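Local coordinates for putative sensory box/GGDEF family protein (Vibrio parahaemolyticus, PDB 3LIE) that is the sensor part of a probable diguanylate cyclase, which would join two GTP molecules into the bacterial second messenger cyclic di-GMP, at residues L193-G198 with E259-I264. Residues are numbered along the deposited sequence; the frame is centred on the assembly and turned at random.
Sequences LVKHKG and EPLHLI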
loop_
_atom_site.group_PDB
_atom_site.type_symbol
_atom_site.label_atom_id
_atom_site.label_comp_id
_atom_site.label_asym_id
_atom_site.label_seq_id
_atom_site.Cartn_x
_atom_site.Cartn_y
_atom_site.Cartn_z
ATOM N N LEU A 193 5.803 9.031 -0.212
ATOM C CA LEU A 193 6.027 7.675 0.331
ATOM C C LEU A 193 7.207 7.054 -0.365
ATOM O O LEU A 193 7.260 6.974 -1.574
ATOM C CB LEU A 193 4.784 6.804 0.126
ATOM C CG LEU A 193 3.571 7.178 0.971
ATOM C CD1 LEU A 193 2.555 6.110 0.874
ATOM C CD2 LEU A 193 3.972 7.341 2.431
ATOM N N VAL A 194 8.148 6.582 0.416
ATOM C CA VAL A 194 9.436 6.164 -0.062
ATOM C C VAL A 194 9.605 4.808 0.525
ATOM O O VAL A 194 9.437 4.639 1.737
ATOM C CB VAL A 194 10.533 7.093 0.470
ATOM C CG1 VAL A 194 11.868 6.377 0.473
ATOM C CG2 VAL A 194 10.581 8.410 -0.359
ATOM N N LYS A 195 9.885 3.812 -0.326
ATOM C CA LYS A 195 10.064 2.424 0.167
ATOM C C LYS A 195 11.410 2.239 0.789
ATOM O O LYS A 195 12.285 3.055 0.644
ATOM C CB LYS A 195 9.906 1.441 -0.953
ATOM C CG LYS A 195 8.522 1.415 -1.501
ATOM C CD LYS A 195 8.354 0.302 -2.460
ATOM C CE LYS A 195 9.120 0.550 -3.715
ATOM N NZ LYS A 195 9.104 -0.699 -4.570
ATOM N N HIS A 196 11.591 1.149 1.491
ATOM C CA HIS A 196 12.893 0.866 2.090
ATOM C C HIS A 196 14.044 0.732 1.064
ATOM O O HIS A 196 15.195 0.936 1.393
ATOM C CB HIS A 196 12.800 -0.399 2.908
ATOM C CG HIS A 196 13.735 -0.424 4.070
ATOM N ND1 HIS A 196 13.855 0.643 4.940
ATOM C CD2 HIS A 196 14.546 -1.397 4.550
ATOM C CE1 HIS A 196 14.721 0.332 5.893
ATOM N NE2 HIS A 196 15.149 -0.899 5.684
ATOM N N LYS A 197 13.741 0.401 -0.175
ATOM C CA LYS A 197 14.782 0.229 -1.167
ATOM C C LYS A 197 15.242 1.575 -1.676
ATOM O O LYS A 197 16.199 1.657 -2.520
ATOM C CB LYS A 197 14.219 -0.551 -2.353
ATOM C CG LYS A 197 13.075 0.182 -3.090
ATOM C CD LYS A 197 12.781 -0.612 -4.300
ATOM C CE LYS A 197 13.301 -2.004 -4.089
ATOM N NZ LYS A 197 12.826 -3.023 -5.181
ATOM N N GLY A 198 14.554 2.641 -1.233
ATOM C CA GLY A 198 14.859 3.981 -1.729
ATOM C C GLY A 198 14.015 4.594 -2.836
ATOM O O GLY A 198 14.227 5.758 -3.179
ATOM N N GLU A 259 8.154 -4.719 6.135
ATOM C CA GLU A 259 9.014 -3.822 5.381
ATOM C C GLU A 259 8.711 -2.387 5.783
ATOM O O GLU A 259 7.576 -1.944 5.720
ATOM C CB GLU A 259 8.673 -3.957 3.893
ATOM C CG GLU A 259 9.549 -4.858 3.145
ATOM C CD GLU A 259 10.874 -4.221 2.945
ATOM O OE1 GLU A 259 10.935 -3.262 2.108
ATOM O OE2 GLU A 259 11.822 -4.686 3.646
ATOM N N PRO A 260 9.736 -1.666 6.200
ATOM C CA PRO A 260 9.492 -0.303 6.579
ATOM C C PRO A 260 9.055 0.480 5.369
ATOM O O PRO A 260 9.620 0.327 4.291
ATOM C CB PRO A 260 10.863 0.198 7.026
ATOM C CG PRO A 260 11.664 -1.072 7.372
ATOM C CD PRO A 260 11.126 -2.096 6.423
ATOM N N LEU A 261 8.044 1.307 5.549
ATOM C CA LEU A 261 7.686 2.264 4.567
ATOM C C LEU A 261 8.023 3.671 5.110
ATOM O O LEU A 261 7.678 3.958 6.233
ATOM C CB LEU A 261 6.217 2.146 4.380
ATOM C CG LEU A 261 5.652 3.122 3.371
ATOM C CD1 LEU A 261 6.063 2.599 2.027
ATOM C CD2 LEU A 261 4.138 3.148 3.496
ATOM N N HIS A 262 8.712 4.527 4.352
ATOM C CA HIS A 262 9.088 5.857 4.851
ATOM C C HIS A 262 8.202 7.005 4.332
ATOM O O HIS A 262 8.156 7.277 3.123
ATOM C CB HIS A 262 10.539 6.143 4.565
ATOM C CG HIS A 262 11.414 4.991 4.878
ATOM N ND1 HIS A 262 11.520 4.465 6.147
ATOM C CD2 HIS A 262 12.183 4.216 4.084
ATOM C CE1 HIS A 262 12.319 3.412 6.120
ATOM N NE2 HIS A 262 12.763 3.258 4.886
ATOM N N LEU A 263 7.486 7.661 5.258
ATOM C CA LEU A 263 6.688 8.831 4.891
ATOM C C LEU A 263 7.623 10.040 4.927
ATOM O O LEU A 263 8.412 10.220 5.868
ATOM C CB LEU A 263 5.508 8.999 5.822
ATOM C CG LEU A 263 4.542 7.804 5.796
ATOM C CD1 LEU A 263 5.124 6.562 6.453
ATOM C CD2 LEU A 263 3.291 8.167 6.490
ATOM N N ILE A 264 7.581 10.857 3.882
ATOM C CA ILE A 264 8.525 11.936 3.770
ATOM C C ILE A 264 7.798 13.258 3.565
ATOM O O ILE A 264 6.916 13.362 2.720
ATOM C CB ILE A 264 9.450 11.700 2.533
ATOM C CG1 ILE A 264 10.401 10.526 2.725
ATOM C CG2 ILE A 264 10.201 12.974 2.178
ATOM C CD1 ILE A 264 11.363 10.665 3.851
#
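His196 and His262 meet edge to edge: ND1 of His196 and NE2 of His262 share a nearly straight hydrogen bond of 2.8 Å, each nitrogen lying in the plane of the other ring, with the planes turned 46° apart. Histidine suits both places because each ring nitrogen can serve as donor or acceptor of a hydrogen bond. His196 reaches across with its CG roughly anti to the backbone N (chi1 -150°), and chi2 of 48° turns a ring face to Pro260. The puckered proline puts CG, with its C-H bonds, 3.7 Å from the centroid of the His196 ring, a CH-pi contact. The other ring nitrogen of His262, ND1, is hydrogen-bonded to Ser252 OG of strand 246-254, which holds the ring in its rotation. Val194 and His262 form an antiparallel hydrogen-bonded pair, Val194 N giving to His262 O and His262 N to Val194 O. Beyond it, beta-branched Val194 packs CG2 on Ile264 CG1 at 3.7 Å. On the other face, Leu193 and Leu263 lie side by side, CD2 of Leu193 against CG of Leu263, and both touch Tyr30. In this Cache-family sensor domain, strand 189-195 runs between strands 200-202 and 260-268, with helix 230-235 covering the histidine face and the long helix 11-46 the leucine face.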